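PDB 5WCE: beta sliding clamp from Caulobacter crescentus, which probably closes as a head-to-tail homodimeric ring around DNA, tethering DNA polymerases and other proteins to it so that synthesis is processive. Local coordinates for residues G22-V27 and F51-L56; I34-N39 and G122-M127; G165-T170 and G252-Y257; L271-F276 and P347-R352; T360-P365 and Y372-L377. All coordinates share one frame; numbering follows the deposited sequence.

Interaction 1 of 5, residues G22-V27 and F51-L56; sequences GHVQSV and FSATDL
V27 and A53 form the tight part of this contact. CG1 of V27 lies 3.6 Å from CB of A53 and just as near its carbonyl carbon, pressing on the strand backbone as well as the methyl. It reaches there by sitting between the backbone N and the carbonyl carbon (chi1 70°), which leaves CG2, anti to the N, to run along to the D55 carboxylate, 3.7 Å from D55 CG. A53 CB is also touched by the V24 carbonyl O, at 3.6 Å. Toward F51 the fit is looser: V24 CG1 stands 4.0 Å from F51 CB, the side chains crossing at about a right angle, and the F51 ring turns off to L17, A20 and L21 of helix 14-25.

The D55 end is partly exposed and polar. T54 OG1 takes L56 N at 3.0 Å, an ST turn, and bonds M58 O. D55 OD2 forms a salt bridge with K211, whose NZ bonds V27 O too. No hydrogen bond joins the two segments directly; small apolar groups seat the helix on the sheet, while K211 of the central domain ties both segments together and would probably offset part of the D55 charge.

Interaction 2 of 5, residues I34-N39 and G122-M127; sequences IPILSN and GDFPVM
The F124 ring turns its edge to I36 and N39: near the ring plane, CD1 lies 3.9 Å from I36 CG1, and CE1 lies 3.5 Å from the N39 carbonyl O. One face carries CD of the following proline, P125, 3.6 Å above the plane and offset toward the rim. With CG anti to the backbone N (chi1 -165°), the ring is carried in toward the 34-39 loop, and its outer neighbours are S52, T54 and T75. I36 does most of the remaining work. Its CD1 wedges against the D123-F124 peptide, 3.6 Å from F124 N, and also touches D123 CB at 3.8 Å. Alongside, L37 CD2 meets P125 CG at 3.8 Å, both leaning on T54 and L56. An alanine in place of I36 would probably leave a gap beside the 123-124 peptide and take away the support at F124 CD1. The turn that presents these groups is a 3-10 segment, closed by N39 N bonding I36 O at 2.9 Å, and N39 ND2 is held by T75. This is a loop-to-loop contact of the N-terminal domain: a 3-10 turn leading into strand 39-45 rests against the Phe-Pro step of the loop that runs on to strand 136-139, the first of the central domain.

Interaction 3 of 5, residues G165-T170 and G252-Y257; sequences GLYVHT and GAFPDY
H169 and Y257 meet tip to tip. NE2 of H169 and OH of Y257 are hydrogen-bonded at 2.6 Å, the OH in the plane of the imidazole; either could be the donor. Beside them, Y167 and F254 lie nearly parallel, planes 13° apart, but barely overlap. What faces each ring is instead the other's methylene: Y167 CB stands 3.5 Å from the F254 centroid, almost on the ring normal, and F254 CB is 3.9 Å from the Y167 centroid, a reciprocal pair of CH-pi contacts. P255 CD covers the opposite face of F254.

Y167 also steadies the histidine, its CE2 sitting 3.3 Å above the centre of the imidazole. H169 CG sits between its backbone N and carbonyl carbon (chi1 61°), which turns ND1 to Y167 O, a weak 3.3 Å bond, and NE2 to Y257. Further out, R180 NH1 bonds Y257 OH, V182, L189 and L191 pack on the Y257 side chain, and I207 backs both Y167 and F254. The 252-257 loop is thereby pinned by aromatic groups to one side of strand 165-173, as befits an interdomain connector leading from the last strand of the central domain to strand 267-272 of the C-terminal one.

Interaction 4 of 5, residues L271-F276 and P347-R352; sequences LDNDLF and PQAEFR
L271 and A349 pair at the edge of an antiparallel sheet, where strand 267-272 passes straight into helix 273-284. Their backbones exchange two hydrogen bonds, L271 N to A349 O and A349 N to L271 O, each 3.0 Å. N273 N continues the pairing beyond the strand with a 2.9 Å bond to P347 O. D272 is the N-cap: its OD1 takes L275 N at 3.1 Å in a straight bond (175°), the donor well above the carboxylate plane. A water donates to both D272 OD1 and P347 O and accepts from D274 N, stitching the first turn of the helix to the neighbouring strand.

Inside, L271 places CG between its backbone N and carbonyl carbon (chi1 57°), which brings CD2 to 3.9 Å from F351 CE1 and 3.6 Å above the F276 ring, toward its rim. CD1 touches A349 CB at 4.1 Å. An alanine at L271 would probably open a gap beside F351 and leave the F276 face without this cover. N273 bonds C341 O through ND2, but its buried OD1 has no partner in the model and lies 3.6 Å from A349 CB. The arrangement is that of an N-capped strand-to-helix junction, here setting a helix of the C-terminal domain against its sheet.

Interaction 5 of 5, residues T360-P365 and Y372-L377; sequences TLVVDP and YVLMPL
V362 holds CG1 anti to its backbone N (chi1 -172°), leaving CG2 beside that N, and L374 sets CG anti to its carbonyl carbon (chi1 -65°); together these bring V362 CG2 within 4.0 Å of L374 CD1, a diagonal contact across the two strands. Directly opposite V362, Y372 meets it CB to CB at 4.2 Å. The backbones are tied by four hydrogen bonds in two reciprocal pairs. T360 N bonds L374 O at 2.9 Å, and L374 N returns to T360 O. V362 N reaches Y372 O at 2.7 Å, while Y372 N answers to V362 O.

This is the antiparallel hairpin of strands 360-364 and 370-374 in the C-terminal domain. Between its bonded pairs lies the non-hydrogen-bonded pair L361 and V373, whose side chains occupy the other face; L361 CD1 comes 3.5 Å from Y372 O, and the V373 CA-H points to T360 O at 3.3 Å. The face bearing T360, V362, Y372 and L374 is buried, with L337 and V340 of helix 334-343 and I330 and F332 of strand 328-333 packed on it. Y372 reaches farther, its OH bonded to K149 O, while V373 pairs through its backbone with L189 of strand 188-195.

In the fold
The five contacts follow the three domains along the chain. Interactions 1 and 2 belong to the N-terminal domain; their segments alternate in sequence, their centres are 11 Å apart, and they touch where P125 meets T54 and L56. Interaction 3, in the central domain, is 26 Å from interaction 1, centre to centre. Interactions 4 and 5 lie in the C-terminal domain, 12 Å apart, on neighbouring strands 348-353 and 360-364, with E350 and R352 probably bonded to V363 and L361. Interactions 3, 4 and 5 share one eight-stranded antiparallel sheet that crosses from the central to the C-terminal domain, as another joins the N-terminal to the central, making each subunit a continuous arc of the ring.

Interaction 1 of 5, residues G22-V27 and F51-L56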
# COMPACT_ATOMS: atom_id res chain seq x y z
N GLY A 22 15.96 4.00 13.60
CA GLY A 22 15.43 3.70 12.28
C GLY A 22 16.32 2.72 11.53
O GLY A 22 15.85 1.82 10.91
N HIS A 23 17.62 2.90 11.61
CA HIS A 23 18.54 1.96 11.01
C HIS A 23 18.48 0.53 11.56
O HIS A 23 18.60 -0.43 10.78
CB HIS A 23 19.97 2.42 11.16
CG HIS A 23 20.35 3.53 10.24
ND1 HIS A 23 21.40 4.38 10.51
CD2 HIS A 23 19.84 3.92 9.05
CE1 HIS A 23 21.49 5.28 9.53
NE2 HIS A 23 20.58 5.00 8.63
N VAL A 24 18.42 0.37 12.89
CA VAL A 24 18.50 -0.97 13.46
C VAL A 24 17.14 -1.70 13.56
O VAL A 24 17.10 -2.92 13.52
CB VAL A 24 19.19 -1.03 14.85
CG1 VAL A 24 20.58 -0.39 14.77
CG2 VAL A 24 18.31 -0.43 15.94
N GLN A 25 16.06 -0.98 13.74
CA GLN A 25 14.80 -1.62 14.10
C GLN A 25 14.18 -2.45 12.96
O GLN A 25 13.37 -3.34 13.24
CB GLN A 25 13.81 -0.61 14.60
CG GLN A 25 13.24 0.31 13.54
CD GLN A 25 11.87 -0.12 13.14
OE1 GLN A 25 11.00 -0.34 14.03
NE2 GLN A 25 11.63 -0.26 11.84
N SER A 26 14.58 -2.16 11.73
CA SER A 26 14.15 -2.92 10.51
C SER A 26 14.35 -4.43 10.60
O SER A 26 13.56 -5.17 10.02
CB SER A 26 14.93 -2.42 9.26
OG SER A 26 14.89 -1.00 9.18
N VAL A 27 15.38 -4.92 11.31
CA VAL A 27 15.63 -6.34 11.39
C VAL A 27 14.63 -7.06 12.24
O VAL A 27 14.45 -8.28 12.10
CB VAL A 27 17.09 -6.69 11.89
CG1 VAL A 27 17.28 -6.36 13.35
CG2 VAL A 27 17.45 -8.19 11.67
N PHE A 51 23.63 0.82 19.51
CA PHE A 51 22.28 0.27 19.28
C PHE A 51 22.52 -1.03 18.57
O PHE A 51 23.37 -1.03 17.63
CB PHE A 51 21.48 1.15 18.37
CG PHE A 51 21.17 2.53 18.91
CD1 PHE A 51 22.11 3.56 18.79
CD2 PHE A 51 19.95 2.80 19.42
CE1 PHE A 51 21.81 4.86 19.22
CE2 PHE A 51 19.63 4.09 19.86
CZ PHE A 51 20.57 5.10 19.77
N SER A 52 21.91 -2.11 19.02
CA SER A 52 22.02 -3.41 18.34
C SER A 52 20.63 -4.07 18.28
O SER A 52 19.85 -4.01 19.25
CB SER A 52 23.07 -4.25 19.08
OG SER A 52 23.04 -5.55 18.60
N ALA A 53 20.30 -4.67 17.14
CA ALA A 53 19.12 -5.49 17.03
C ALA A 53 19.43 -6.70 16.19
O ALA A 53 20.34 -6.67 15.34
CB ALA A 53 17.97 -4.70 16.47
N THR A 54 18.68 -7.76 16.42
CA THR A 54 18.93 -9.03 15.70
C THR A 54 17.69 -9.89 15.51
O THR A 54 16.73 -9.81 16.27
CB THR A 54 19.97 -9.87 16.48
OG1 THR A 54 20.43 -10.98 15.71
CG2 THR A 54 19.41 -10.37 17.81
N ASP A 55 17.75 -10.77 14.50
CA ASP A 55 16.76 -11.82 14.34
C ASP A 55 17.42 -13.19 14.44
O ASP A 55 16.86 -14.22 14.00
CB ASP A 55 16.01 -11.65 13.04
CG ASP A 55 16.91 -11.85 11.80
OD1 ASP A 55 18.13 -12.19 11.99
OD2 ASP A 55 16.37 -11.71 10.70
N LEU A 56 18.62 -13.21 15.01
CA LEU A 56 19.48 -14.40 15.13
C LEU A 56 20.26 -14.75 13.86
O LEU A 56 21.39 -15.24 13.99
CB LEU A 56 18.78 -15.66 15.69
CG LEU A 56 18.06 -15.53 17.06
CD1 LEU A 56 17.27 -16.77 17.36
CD2 LEU A 56 19.06 -15.21 18.14

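Interaction 2 of 5, residues I34-N39 and G122-M127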
# COMPACT_ATOMS: atom_id res chain seq x y z
N ILE A 34 9.86 -14.60 20.72
CA ILE A 34 10.81 -14.56 21.85
C ILE A 34 11.01 -13.07 22.25
O ILE A 34 11.48 -12.28 21.44
CB ILE A 34 12.14 -15.25 21.48
CG1 ILE A 34 11.88 -16.73 21.12
CG2 ILE A 34 13.13 -15.22 22.64
CD1 ILE A 34 12.72 -17.25 19.98
N PRO A 35 10.60 -12.70 23.47
CA PRO A 35 10.49 -11.26 23.77
C PRO A 35 11.79 -10.50 23.59
O PRO A 35 11.76 -9.41 23.06
CB PRO A 35 10.03 -11.25 25.22
CG PRO A 35 9.24 -12.50 25.36
CD PRO A 35 9.94 -13.52 24.51
N ILE A 36 12.91 -11.07 23.97
CA ILE A 36 14.14 -10.29 23.88
C ILE A 36 14.54 -9.95 22.42
O ILE A 36 15.16 -8.92 22.17
CB ILE A 36 15.31 -10.89 24.71
CG1 ILE A 36 16.36 -9.78 24.89
CG2 ILE A 36 15.88 -12.13 24.00
CD1 ILE A 36 17.27 -9.96 26.03
N LEU A 37 14.09 -10.75 21.45
CA LEU A 37 14.39 -10.47 20.06
C LEU A 37 13.55 -9.32 19.53
O LEU A 37 13.85 -8.80 18.49
CB LEU A 37 14.16 -11.71 19.20
CG LEU A 37 14.98 -12.96 19.57
CD1 LEU A 37 14.77 -14.02 18.48
CD2 LEU A 37 16.46 -12.60 19.65
N SER A 38 12.54 -8.88 20.27
CA SER A 38 11.83 -7.65 19.95
C SER A 38 12.57 -6.42 20.47
O SER A 38 12.14 -5.32 20.17
CB SER A 38 10.40 -7.67 20.59
OG SER A 38 9.62 -8.52 19.77
N ASN A 39 13.65 -6.60 21.24
CA ASN A 39 14.33 -5.48 21.86
C ASN A 39 15.57 -5.00 21.15
O ASN A 39 16.21 -5.74 20.33
CB ASN A 39 14.67 -5.80 23.33
CG ASN A 39 13.43 -5.76 24.22
OD1 ASN A 39 12.32 -5.67 23.73
ND2 ASN A 39 13.63 -5.83 25.55
N GLY A 122 22.44 -9.15 29.48
CA GLY A 122 23.10 -10.46 29.43
C GLY A 122 22.32 -11.56 28.73
O GLY A 122 22.90 -12.60 28.41
N ASP A 123 21.03 -11.37 28.46
CA ASP A 123 20.29 -12.37 27.71
C ASP A 123 20.22 -12.02 26.22
O ASP A 123 19.62 -12.74 25.49
CB ASP A 123 18.88 -12.54 28.28
CG ASP A 123 18.88 -13.10 29.68
OD1 ASP A 123 19.67 -14.04 29.96
OD2 ASP A 123 18.09 -12.60 30.50
N PHE A 124 20.78 -10.88 25.81
CA PHE A 124 20.68 -10.44 24.44
C PHE A 124 21.72 -11.25 23.62
O PHE A 124 22.85 -11.40 24.07
CB PHE A 124 20.99 -8.97 24.33
CG PHE A 124 20.58 -8.39 23.05
CD1 PHE A 124 19.25 -8.09 22.82
CD2 PHE A 124 21.51 -8.18 22.02
CE1 PHE A 124 18.85 -7.59 21.61
CE2 PHE A 124 21.08 -7.67 20.81
CZ PHE A 124 19.74 -7.38 20.60
N PRO A 125 21.33 -11.75 22.44
CA PRO A 125 22.32 -12.60 21.71
C PRO A 125 23.57 -11.85 21.26
O PRO A 125 23.55 -10.67 21.03
CB PRO A 125 21.57 -13.12 20.50
CG PRO A 125 20.14 -12.65 20.66
CD PRO A 125 20.01 -11.71 21.81
N VAL A 126 24.66 -12.59 21.12
CA VAL A 126 25.98 -12.08 20.79
C VAL A 126 26.22 -12.65 19.41
O VAL A 126 26.08 -13.84 19.21
CB VAL A 126 27.00 -12.65 21.78
CG1 VAL A 126 28.44 -12.38 21.35
CG2 VAL A 126 26.66 -12.12 23.18
N MET A 127 26.47 -11.78 18.44
CA MET A 127 26.84 -12.24 17.10
C MET A 127 28.36 -12.12 17.02
O MET A 127 28.89 -11.03 17.13
CB MET A 127 26.19 -11.33 16.06
CG MET A 127 26.76 -11.47 14.65
SD MET A 127 26.13 -12.92 13.81
CE MET A 127 24.45 -12.51 13.47

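Interaction 3 of 5, residues G165-T170 and G252-Y257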
# COMPACT_ATOMS: atom_id res chain seq x y z
N GLY A 165 19.15 -17.13 -1.28
CA GLY A 165 20.04 -16.00 -1.11
C GLY A 165 20.85 -15.73 -2.36
O GLY A 165 20.65 -16.38 -3.40
N LEU A 166 21.76 -14.77 -2.26
CA LEU A 166 22.49 -14.23 -3.39
C LEU A 166 23.91 -14.75 -3.32
O LEU A 166 24.57 -14.56 -2.30
CB LEU A 166 22.45 -12.71 -3.34
CG LEU A 166 23.13 -11.96 -4.51
CD1 LEU A 166 22.31 -12.19 -5.78
CD2 LEU A 166 23.22 -10.48 -4.19
N TYR A 167 24.35 -15.47 -4.36
CA TYR A 167 25.66 -16.09 -4.34
C TYR A 167 26.71 -15.06 -4.76
O TYR A 167 26.77 -14.66 -5.94
CB TYR A 167 25.71 -17.33 -5.24
CG TYR A 167 27.03 -18.05 -5.23
CD1 TYR A 167 27.65 -18.41 -4.04
CD2 TYR A 167 27.66 -18.41 -6.42
CE1 TYR A 167 28.85 -19.09 -4.03
CE2 TYR A 167 28.87 -19.09 -6.43
CZ TYR A 167 29.46 -19.42 -5.25
OH TYR A 167 30.64 -20.11 -5.26
N VAL A 168 27.54 -14.64 -3.80
CA VAL A 168 28.54 -13.60 -4.01
C VAL A 168 29.89 -14.26 -4.02
O VAL A 168 30.24 -14.94 -3.08
CB VAL A 168 28.44 -12.47 -2.97
CG1 VAL A 168 29.55 -11.46 -3.21
CG2 VAL A 168 27.07 -11.86 -3.01
N HIS A 169 30.61 -14.13 -5.14
CA HIS A 169 31.85 -14.78 -5.38
C HIS A 169 32.69 -14.09 -6.46
O HIS A 169 32.20 -13.20 -7.16
CB HIS A 169 31.63 -16.24 -5.82
CG HIS A 169 30.85 -16.38 -7.10
ND1 HIS A 169 29.57 -15.87 -7.26
CD2 HIS A 169 31.16 -16.97 -8.27
CE1 HIS A 169 29.15 -16.14 -8.49
NE2 HIS A 169 30.09 -16.81 -9.11
N THR A 170 33.94 -14.52 -6.62
CA THR A 170 34.73 -13.96 -7.68
C THR A 170 35.05 -15.02 -8.73
O THR A 170 35.22 -16.17 -8.40
CB THR A 170 36.03 -13.39 -7.19
OG1 THR A 170 36.76 -14.44 -6.56
CG2 THR A 170 35.80 -12.23 -6.24
N GLY A 252 25.82 -24.22 2.42
CA GLY A 252 25.73 -25.27 1.42
C GLY A 252 26.41 -24.87 0.12
O GLY A 252 27.04 -23.81 0.02
N ALA A 253 26.22 -25.72 -0.87
CA ALA A 253 26.89 -25.59 -2.15
C ALA A 253 25.88 -24.97 -3.08
O ALA A 253 24.85 -25.57 -3.39
CB ALA A 253 27.34 -26.96 -2.68
N PHE A 254 26.17 -23.77 -3.51
CA PHE A 254 25.37 -23.15 -4.54
C PHE A 254 25.49 -23.98 -5.82
O PHE A 254 26.55 -24.46 -6.12
CB PHE A 254 25.83 -21.71 -4.79
CG PHE A 254 24.79 -20.87 -5.44
CD1 PHE A 254 23.70 -20.39 -4.72
CD2 PHE A 254 24.87 -20.57 -6.79
CE1 PHE A 254 22.73 -19.62 -5.31
CE2 PHE A 254 23.91 -19.76 -7.37
CZ PHE A 254 22.82 -19.31 -6.62
N PRO A 255 24.39 -24.11 -6.60
CA PRO A 255 24.50 -24.97 -7.78
C PRO A 255 25.53 -24.49 -8.80
O PRO A 255 25.92 -23.31 -8.83
CB PRO A 255 23.09 -24.95 -8.37
CG PRO A 255 22.39 -23.82 -7.70
CD PRO A 255 22.99 -23.73 -6.33
N ASP A 256 26.01 -25.43 -9.60
CA ASP A 256 26.92 -25.15 -10.71
C ASP A 256 26.14 -24.38 -11.81
O ASP A 256 25.83 -24.94 -12.86
CB ASP A 256 27.56 -26.45 -11.23
CG ASP A 256 28.66 -26.21 -12.28
OD1 ASP A 256 28.98 -25.05 -12.62
OD2 ASP A 256 29.17 -27.21 -12.82
N TYR A 257 25.86 -23.10 -11.55
CA TYR A 257 25.09 -22.26 -12.43
C TYR A 257 25.75 -22.06 -13.79
O TYR A 257 25.04 -21.82 -14.77
CB TYR A 257 24.77 -20.88 -11.78
CG TYR A 257 25.98 -20.02 -11.67
CD1 TYR A 257 26.41 -19.28 -12.75
CD2 TYR A 257 26.74 -19.99 -10.51
CE1 TYR A 257 27.55 -18.50 -12.68
CE2 TYR A 257 27.88 -19.21 -10.44
CZ TYR A 257 28.28 -18.46 -11.53
OH TYR A 257 29.42 -17.72 -11.49

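Interaction 4 of 5, residues L271-F276 and P347-R352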
# COMPACT_ATOMS: atom_id res chain seq x y z
N LEU A 271 15.41 -6.94 -30.21
CA LEU A 271 14.14 -6.26 -30.25
C LEU A 271 14.16 -4.95 -29.44
O LEU A 271 15.06 -4.69 -28.59
CB LEU A 271 13.05 -7.22 -29.82
CG LEU A 271 13.13 -7.92 -28.43
CD1 LEU A 271 12.94 -6.91 -27.27
CD2 LEU A 271 12.09 -9.02 -28.31
N ASP A 272 13.13 -4.15 -29.70
CA ASP A 272 12.83 -2.95 -28.93
C ASP A 272 12.22 -3.37 -27.60
O ASP A 272 11.06 -3.81 -27.54
CB ASP A 272 11.87 -2.05 -29.74
CG ASP A 272 11.52 -0.78 -29.04
OD1 ASP A 272 11.37 -0.70 -27.85
OD2 ASP A 272 11.26 0.19 -29.75
N ASN A 273 13.00 -3.22 -26.53
CA ASN A 273 12.66 -3.77 -25.23
C ASN A 273 11.42 -3.14 -24.65
O ASN A 273 10.58 -3.83 -24.06
CB ASN A 273 13.82 -3.59 -24.26
CG ASN A 273 13.57 -4.21 -22.91
OD1 ASN A 273 13.51 -5.44 -22.81
ND2 ASN A 273 13.46 -3.37 -21.84
N ASP A 274 11.31 -1.82 -24.76
CA ASP A 274 10.12 -1.13 -24.22
C ASP A 274 8.86 -1.56 -24.98
O ASP A 274 7.87 -1.89 -24.34
CB ASP A 274 10.27 0.38 -24.27
CG ASP A 274 9.09 1.09 -23.56
OD1 ASP A 274 8.82 0.80 -22.38
OD2 ASP A 274 8.41 1.88 -24.21
N LEU A 275 8.89 -1.58 -26.30
CA LEU A 275 7.70 -1.97 -27.06
C LEU A 275 7.33 -3.43 -26.74
O LEU A 275 6.18 -3.76 -26.50
CB LEU A 275 7.88 -1.76 -28.55
CG LEU A 275 6.76 -2.37 -29.40
CD1 LEU A 275 5.37 -1.79 -29.03
CD2 LEU A 275 7.08 -2.25 -30.87
N PHE A 276 8.33 -4.29 -26.65
CA PHE A 276 8.08 -5.71 -26.40
C PHE A 276 7.48 -5.92 -25.02
O PHE A 276 6.51 -6.63 -24.88
CB PHE A 276 9.37 -6.54 -26.60
CG PHE A 276 9.20 -8.00 -26.35
CD1 PHE A 276 8.57 -8.80 -27.28
CD2 PHE A 276 9.73 -8.59 -25.22
CE1 PHE A 276 8.45 -10.17 -27.06
CE2 PHE A 276 9.66 -9.95 -25.02
CZ PHE A 276 8.97 -10.73 -25.94
N PRO A 347 17.58 0.79 -25.02
CA PRO A 347 16.38 0.53 -25.81
C PRO A 347 16.25 -0.90 -26.36
O PRO A 347 15.14 -1.32 -26.61
CB PRO A 347 16.46 1.55 -26.94
CG PRO A 347 17.91 1.87 -27.06
CD PRO A 347 18.44 1.80 -25.65
N GLN A 348 17.35 -1.60 -26.59
CA GLN A 348 17.27 -2.97 -27.10
C GLN A 348 17.53 -4.06 -26.08
O GLN A 348 18.25 -3.88 -25.11
CB GLN A 348 18.23 -3.20 -28.26
CG GLN A 348 18.20 -2.12 -29.31
CD GLN A 348 18.39 -2.65 -30.71
OE1 GLN A 348 19.55 -2.88 -31.16
NE2 GLN A 348 17.26 -2.83 -31.42
N ALA A 349 16.93 -5.22 -26.33
CA ALA A 349 17.29 -6.42 -25.62
C ALA A 349 17.65 -7.45 -26.69
O ALA A 349 17.08 -7.45 -27.78
CB ALA A 349 16.18 -6.91 -24.73
N GLU A 350 18.61 -8.27 -26.36
CA GLU A 350 19.04 -9.38 -27.22
C GLU A 350 18.74 -10.68 -26.55
O GLU A 350 19.19 -10.94 -25.38
CB GLU A 350 20.54 -9.29 -27.55
CG GLU A 350 21.08 -10.42 -28.41
CD GLU A 350 22.58 -10.29 -28.67
OE1 GLU A 350 23.04 -9.19 -28.88
OE2 GLU A 350 23.33 -11.29 -28.61
N PHE A 351 18.04 -11.55 -27.29
CA PHE A 351 17.69 -12.88 -26.83
C PHE A 351 18.46 -13.90 -27.66
O PHE A 351 18.55 -13.77 -28.91
CB PHE A 351 16.20 -13.15 -27.03
CG PHE A 351 15.32 -12.42 -26.10
CD1 PHE A 351 15.16 -11.01 -26.22
CD2 PHE A 351 14.60 -13.09 -25.13
CE1 PHE A 351 14.29 -10.34 -25.37
CE2 PHE A 351 13.76 -12.40 -24.28
CZ PHE A 351 13.64 -11.03 -24.38
N ARG A 352 18.98 -14.92 -26.98
CA ARG A 352 19.65 -16.05 -27.64
C ARG A 352 18.95 -17.37 -27.29
O ARG A 352 18.96 -17.80 -26.14
CB ARG A 352 21.12 -16.11 -27.29
CG ARG A 352 21.80 -14.77 -27.52
CD ARG A 352 23.31 -14.88 -27.44
NE ARG A 352 23.91 -13.56 -27.55
CZ ARG A 352 25.16 -13.26 -27.22
NH1 ARG A 352 25.99 -14.19 -26.75
NH2 ARG A 352 25.62 -12.02 -27.36
O HOH W 1 13.15 0.17 -26.03

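Interaction 5 of 5, residues T360-P365 and Y372-L377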
# COMPACT_ATOMS: atom_id res chain seq x y z
N THR A 360 17.11 -19.98 -22.25
CA THR A 360 17.26 -18.88 -23.12
C THR A 360 18.08 -17.82 -22.40
O THR A 360 17.84 -17.54 -21.28
CB THR A 360 15.85 -18.33 -23.49
OG1 THR A 360 15.14 -19.33 -24.24
CG2 THR A 360 15.93 -17.13 -24.32
N LEU A 361 19.03 -17.22 -23.11
CA LEU A 361 19.91 -16.16 -22.58
C LEU A 361 19.35 -14.84 -23.03
O LEU A 361 18.93 -14.69 -24.20
CB LEU A 361 21.33 -16.31 -23.14
CG LEU A 361 22.40 -15.40 -22.61
CD1 LEU A 361 22.61 -15.75 -21.16
CD2 LEU A 361 23.74 -15.56 -23.33
N VAL A 362 19.32 -13.87 -22.13
CA VAL A 362 19.00 -12.50 -22.49
C VAL A 362 20.18 -11.64 -22.09
O VAL A 362 20.67 -11.73 -20.92
CB VAL A 362 17.73 -12.00 -21.78
CG1 VAL A 362 17.32 -10.64 -22.32
CG2 VAL A 362 16.60 -13.01 -21.96
N VAL A 363 20.68 -10.86 -23.03
CA VAL A 363 21.80 -9.98 -22.78
C VAL A 363 21.40 -8.54 -23.05
O VAL A 363 20.47 -8.26 -23.81
CB VAL A 363 23.09 -10.35 -23.53
CG1 VAL A 363 23.64 -11.73 -23.10
CG2 VAL A 363 22.95 -10.28 -24.98
N ASP A 364 22.11 -7.63 -22.39
CA ASP A 364 21.82 -6.22 -22.42
C ASP A 364 22.95 -5.56 -23.22
O ASP A 364 24.09 -5.48 -22.73
CB ASP A 364 21.80 -5.62 -21.02
CG ASP A 364 21.40 -4.17 -21.03
OD1 ASP A 364 21.55 -3.49 -22.10
OD2 ASP A 364 20.96 -3.66 -19.97
N PRO A 365 22.64 -5.05 -24.44
CA PRO A 365 23.73 -4.45 -25.25
C PRO A 365 24.46 -3.24 -24.61
O PRO A 365 25.57 -2.94 -25.05
CB PRO A 365 23.03 -4.05 -26.56
CG PRO A 365 21.81 -4.93 -26.63
CD PRO A 365 21.38 -5.11 -25.20
N TYR A 372 20.90 -12.70 -18.11
CA TYR A 372 19.66 -13.30 -17.60
C TYR A 372 19.34 -14.61 -18.36
O TYR A 372 19.62 -14.75 -19.56
CB TYR A 372 18.51 -12.34 -17.71
CG TYR A 372 18.81 -11.09 -16.93
CD1 TYR A 372 18.66 -11.07 -15.55
CD2 TYR A 372 19.34 -9.99 -17.56
CE1 TYR A 372 19.02 -9.93 -14.83
CE2 TYR A 372 19.74 -8.87 -16.83
CZ TYR A 372 19.55 -8.88 -15.45
OH TYR A 372 19.91 -7.76 -14.68
N VAL A 373 18.83 -15.55 -17.61
CA VAL A 373 18.45 -16.85 -18.13
C VAL A 373 16.95 -17.04 -17.79
O VAL A 373 16.51 -16.87 -16.61
CB VAL A 373 19.28 -18.02 -17.60
CG1 VAL A 373 18.91 -19.31 -18.33
CG2 VAL A 373 20.77 -17.78 -17.77
N LEU A 374 16.19 -17.36 -18.83
CA LEU A 374 14.78 -17.77 -18.73
C LEU A 374 14.64 -19.22 -19.13
O LEU A 374 15.24 -19.64 -20.12
CB LEU A 374 13.90 -16.95 -19.65
CG LEU A 374 13.83 -15.46 -19.30
CD1 LEU A 374 13.30 -14.64 -20.47
CD2 LEU A 374 13.03 -15.27 -18.04
N MET A 375 13.85 -19.94 -18.32
CA MET A 375 13.60 -21.34 -18.55
C MET A 375 12.24 -21.48 -19.25
O MET A 375 11.25 -20.91 -18.81
CB MET A 375 13.63 -22.09 -17.24
CG MET A 375 14.96 -21.85 -16.47
SD MET A 375 16.40 -22.34 -17.44
CE MET A 375 16.03 -24.09 -17.47
N PRO A 376 12.21 -22.20 -20.36
CA PRO A 376 10.93 -22.26 -21.07
C PRO A 376 9.97 -23.24 -20.46
O PRO A 376 10.33 -24.08 -19.64
CB PRO A 376 11.34 -22.68 -22.48
CG PRO A 376 12.49 -23.60 -22.24
CD PRO A 376 13.24 -22.97 -21.08
N LEU A 377 8.70 -23.08 -20.80
CA LEU A 377 7.68 -23.95 -20.31
C LEU A 377 6.69 -24.21 -21.42
O LEU A 377 6.72 -23.56 -22.47
CB LEU A 377 7.03 -23.40 -19.05
CG LEU A 377 6.68 -21.89 -19.03
CD1 LEU A 377 5.66 -21.65 -20.06
CD2 LEU A 377 6.18 -21.39 -17.70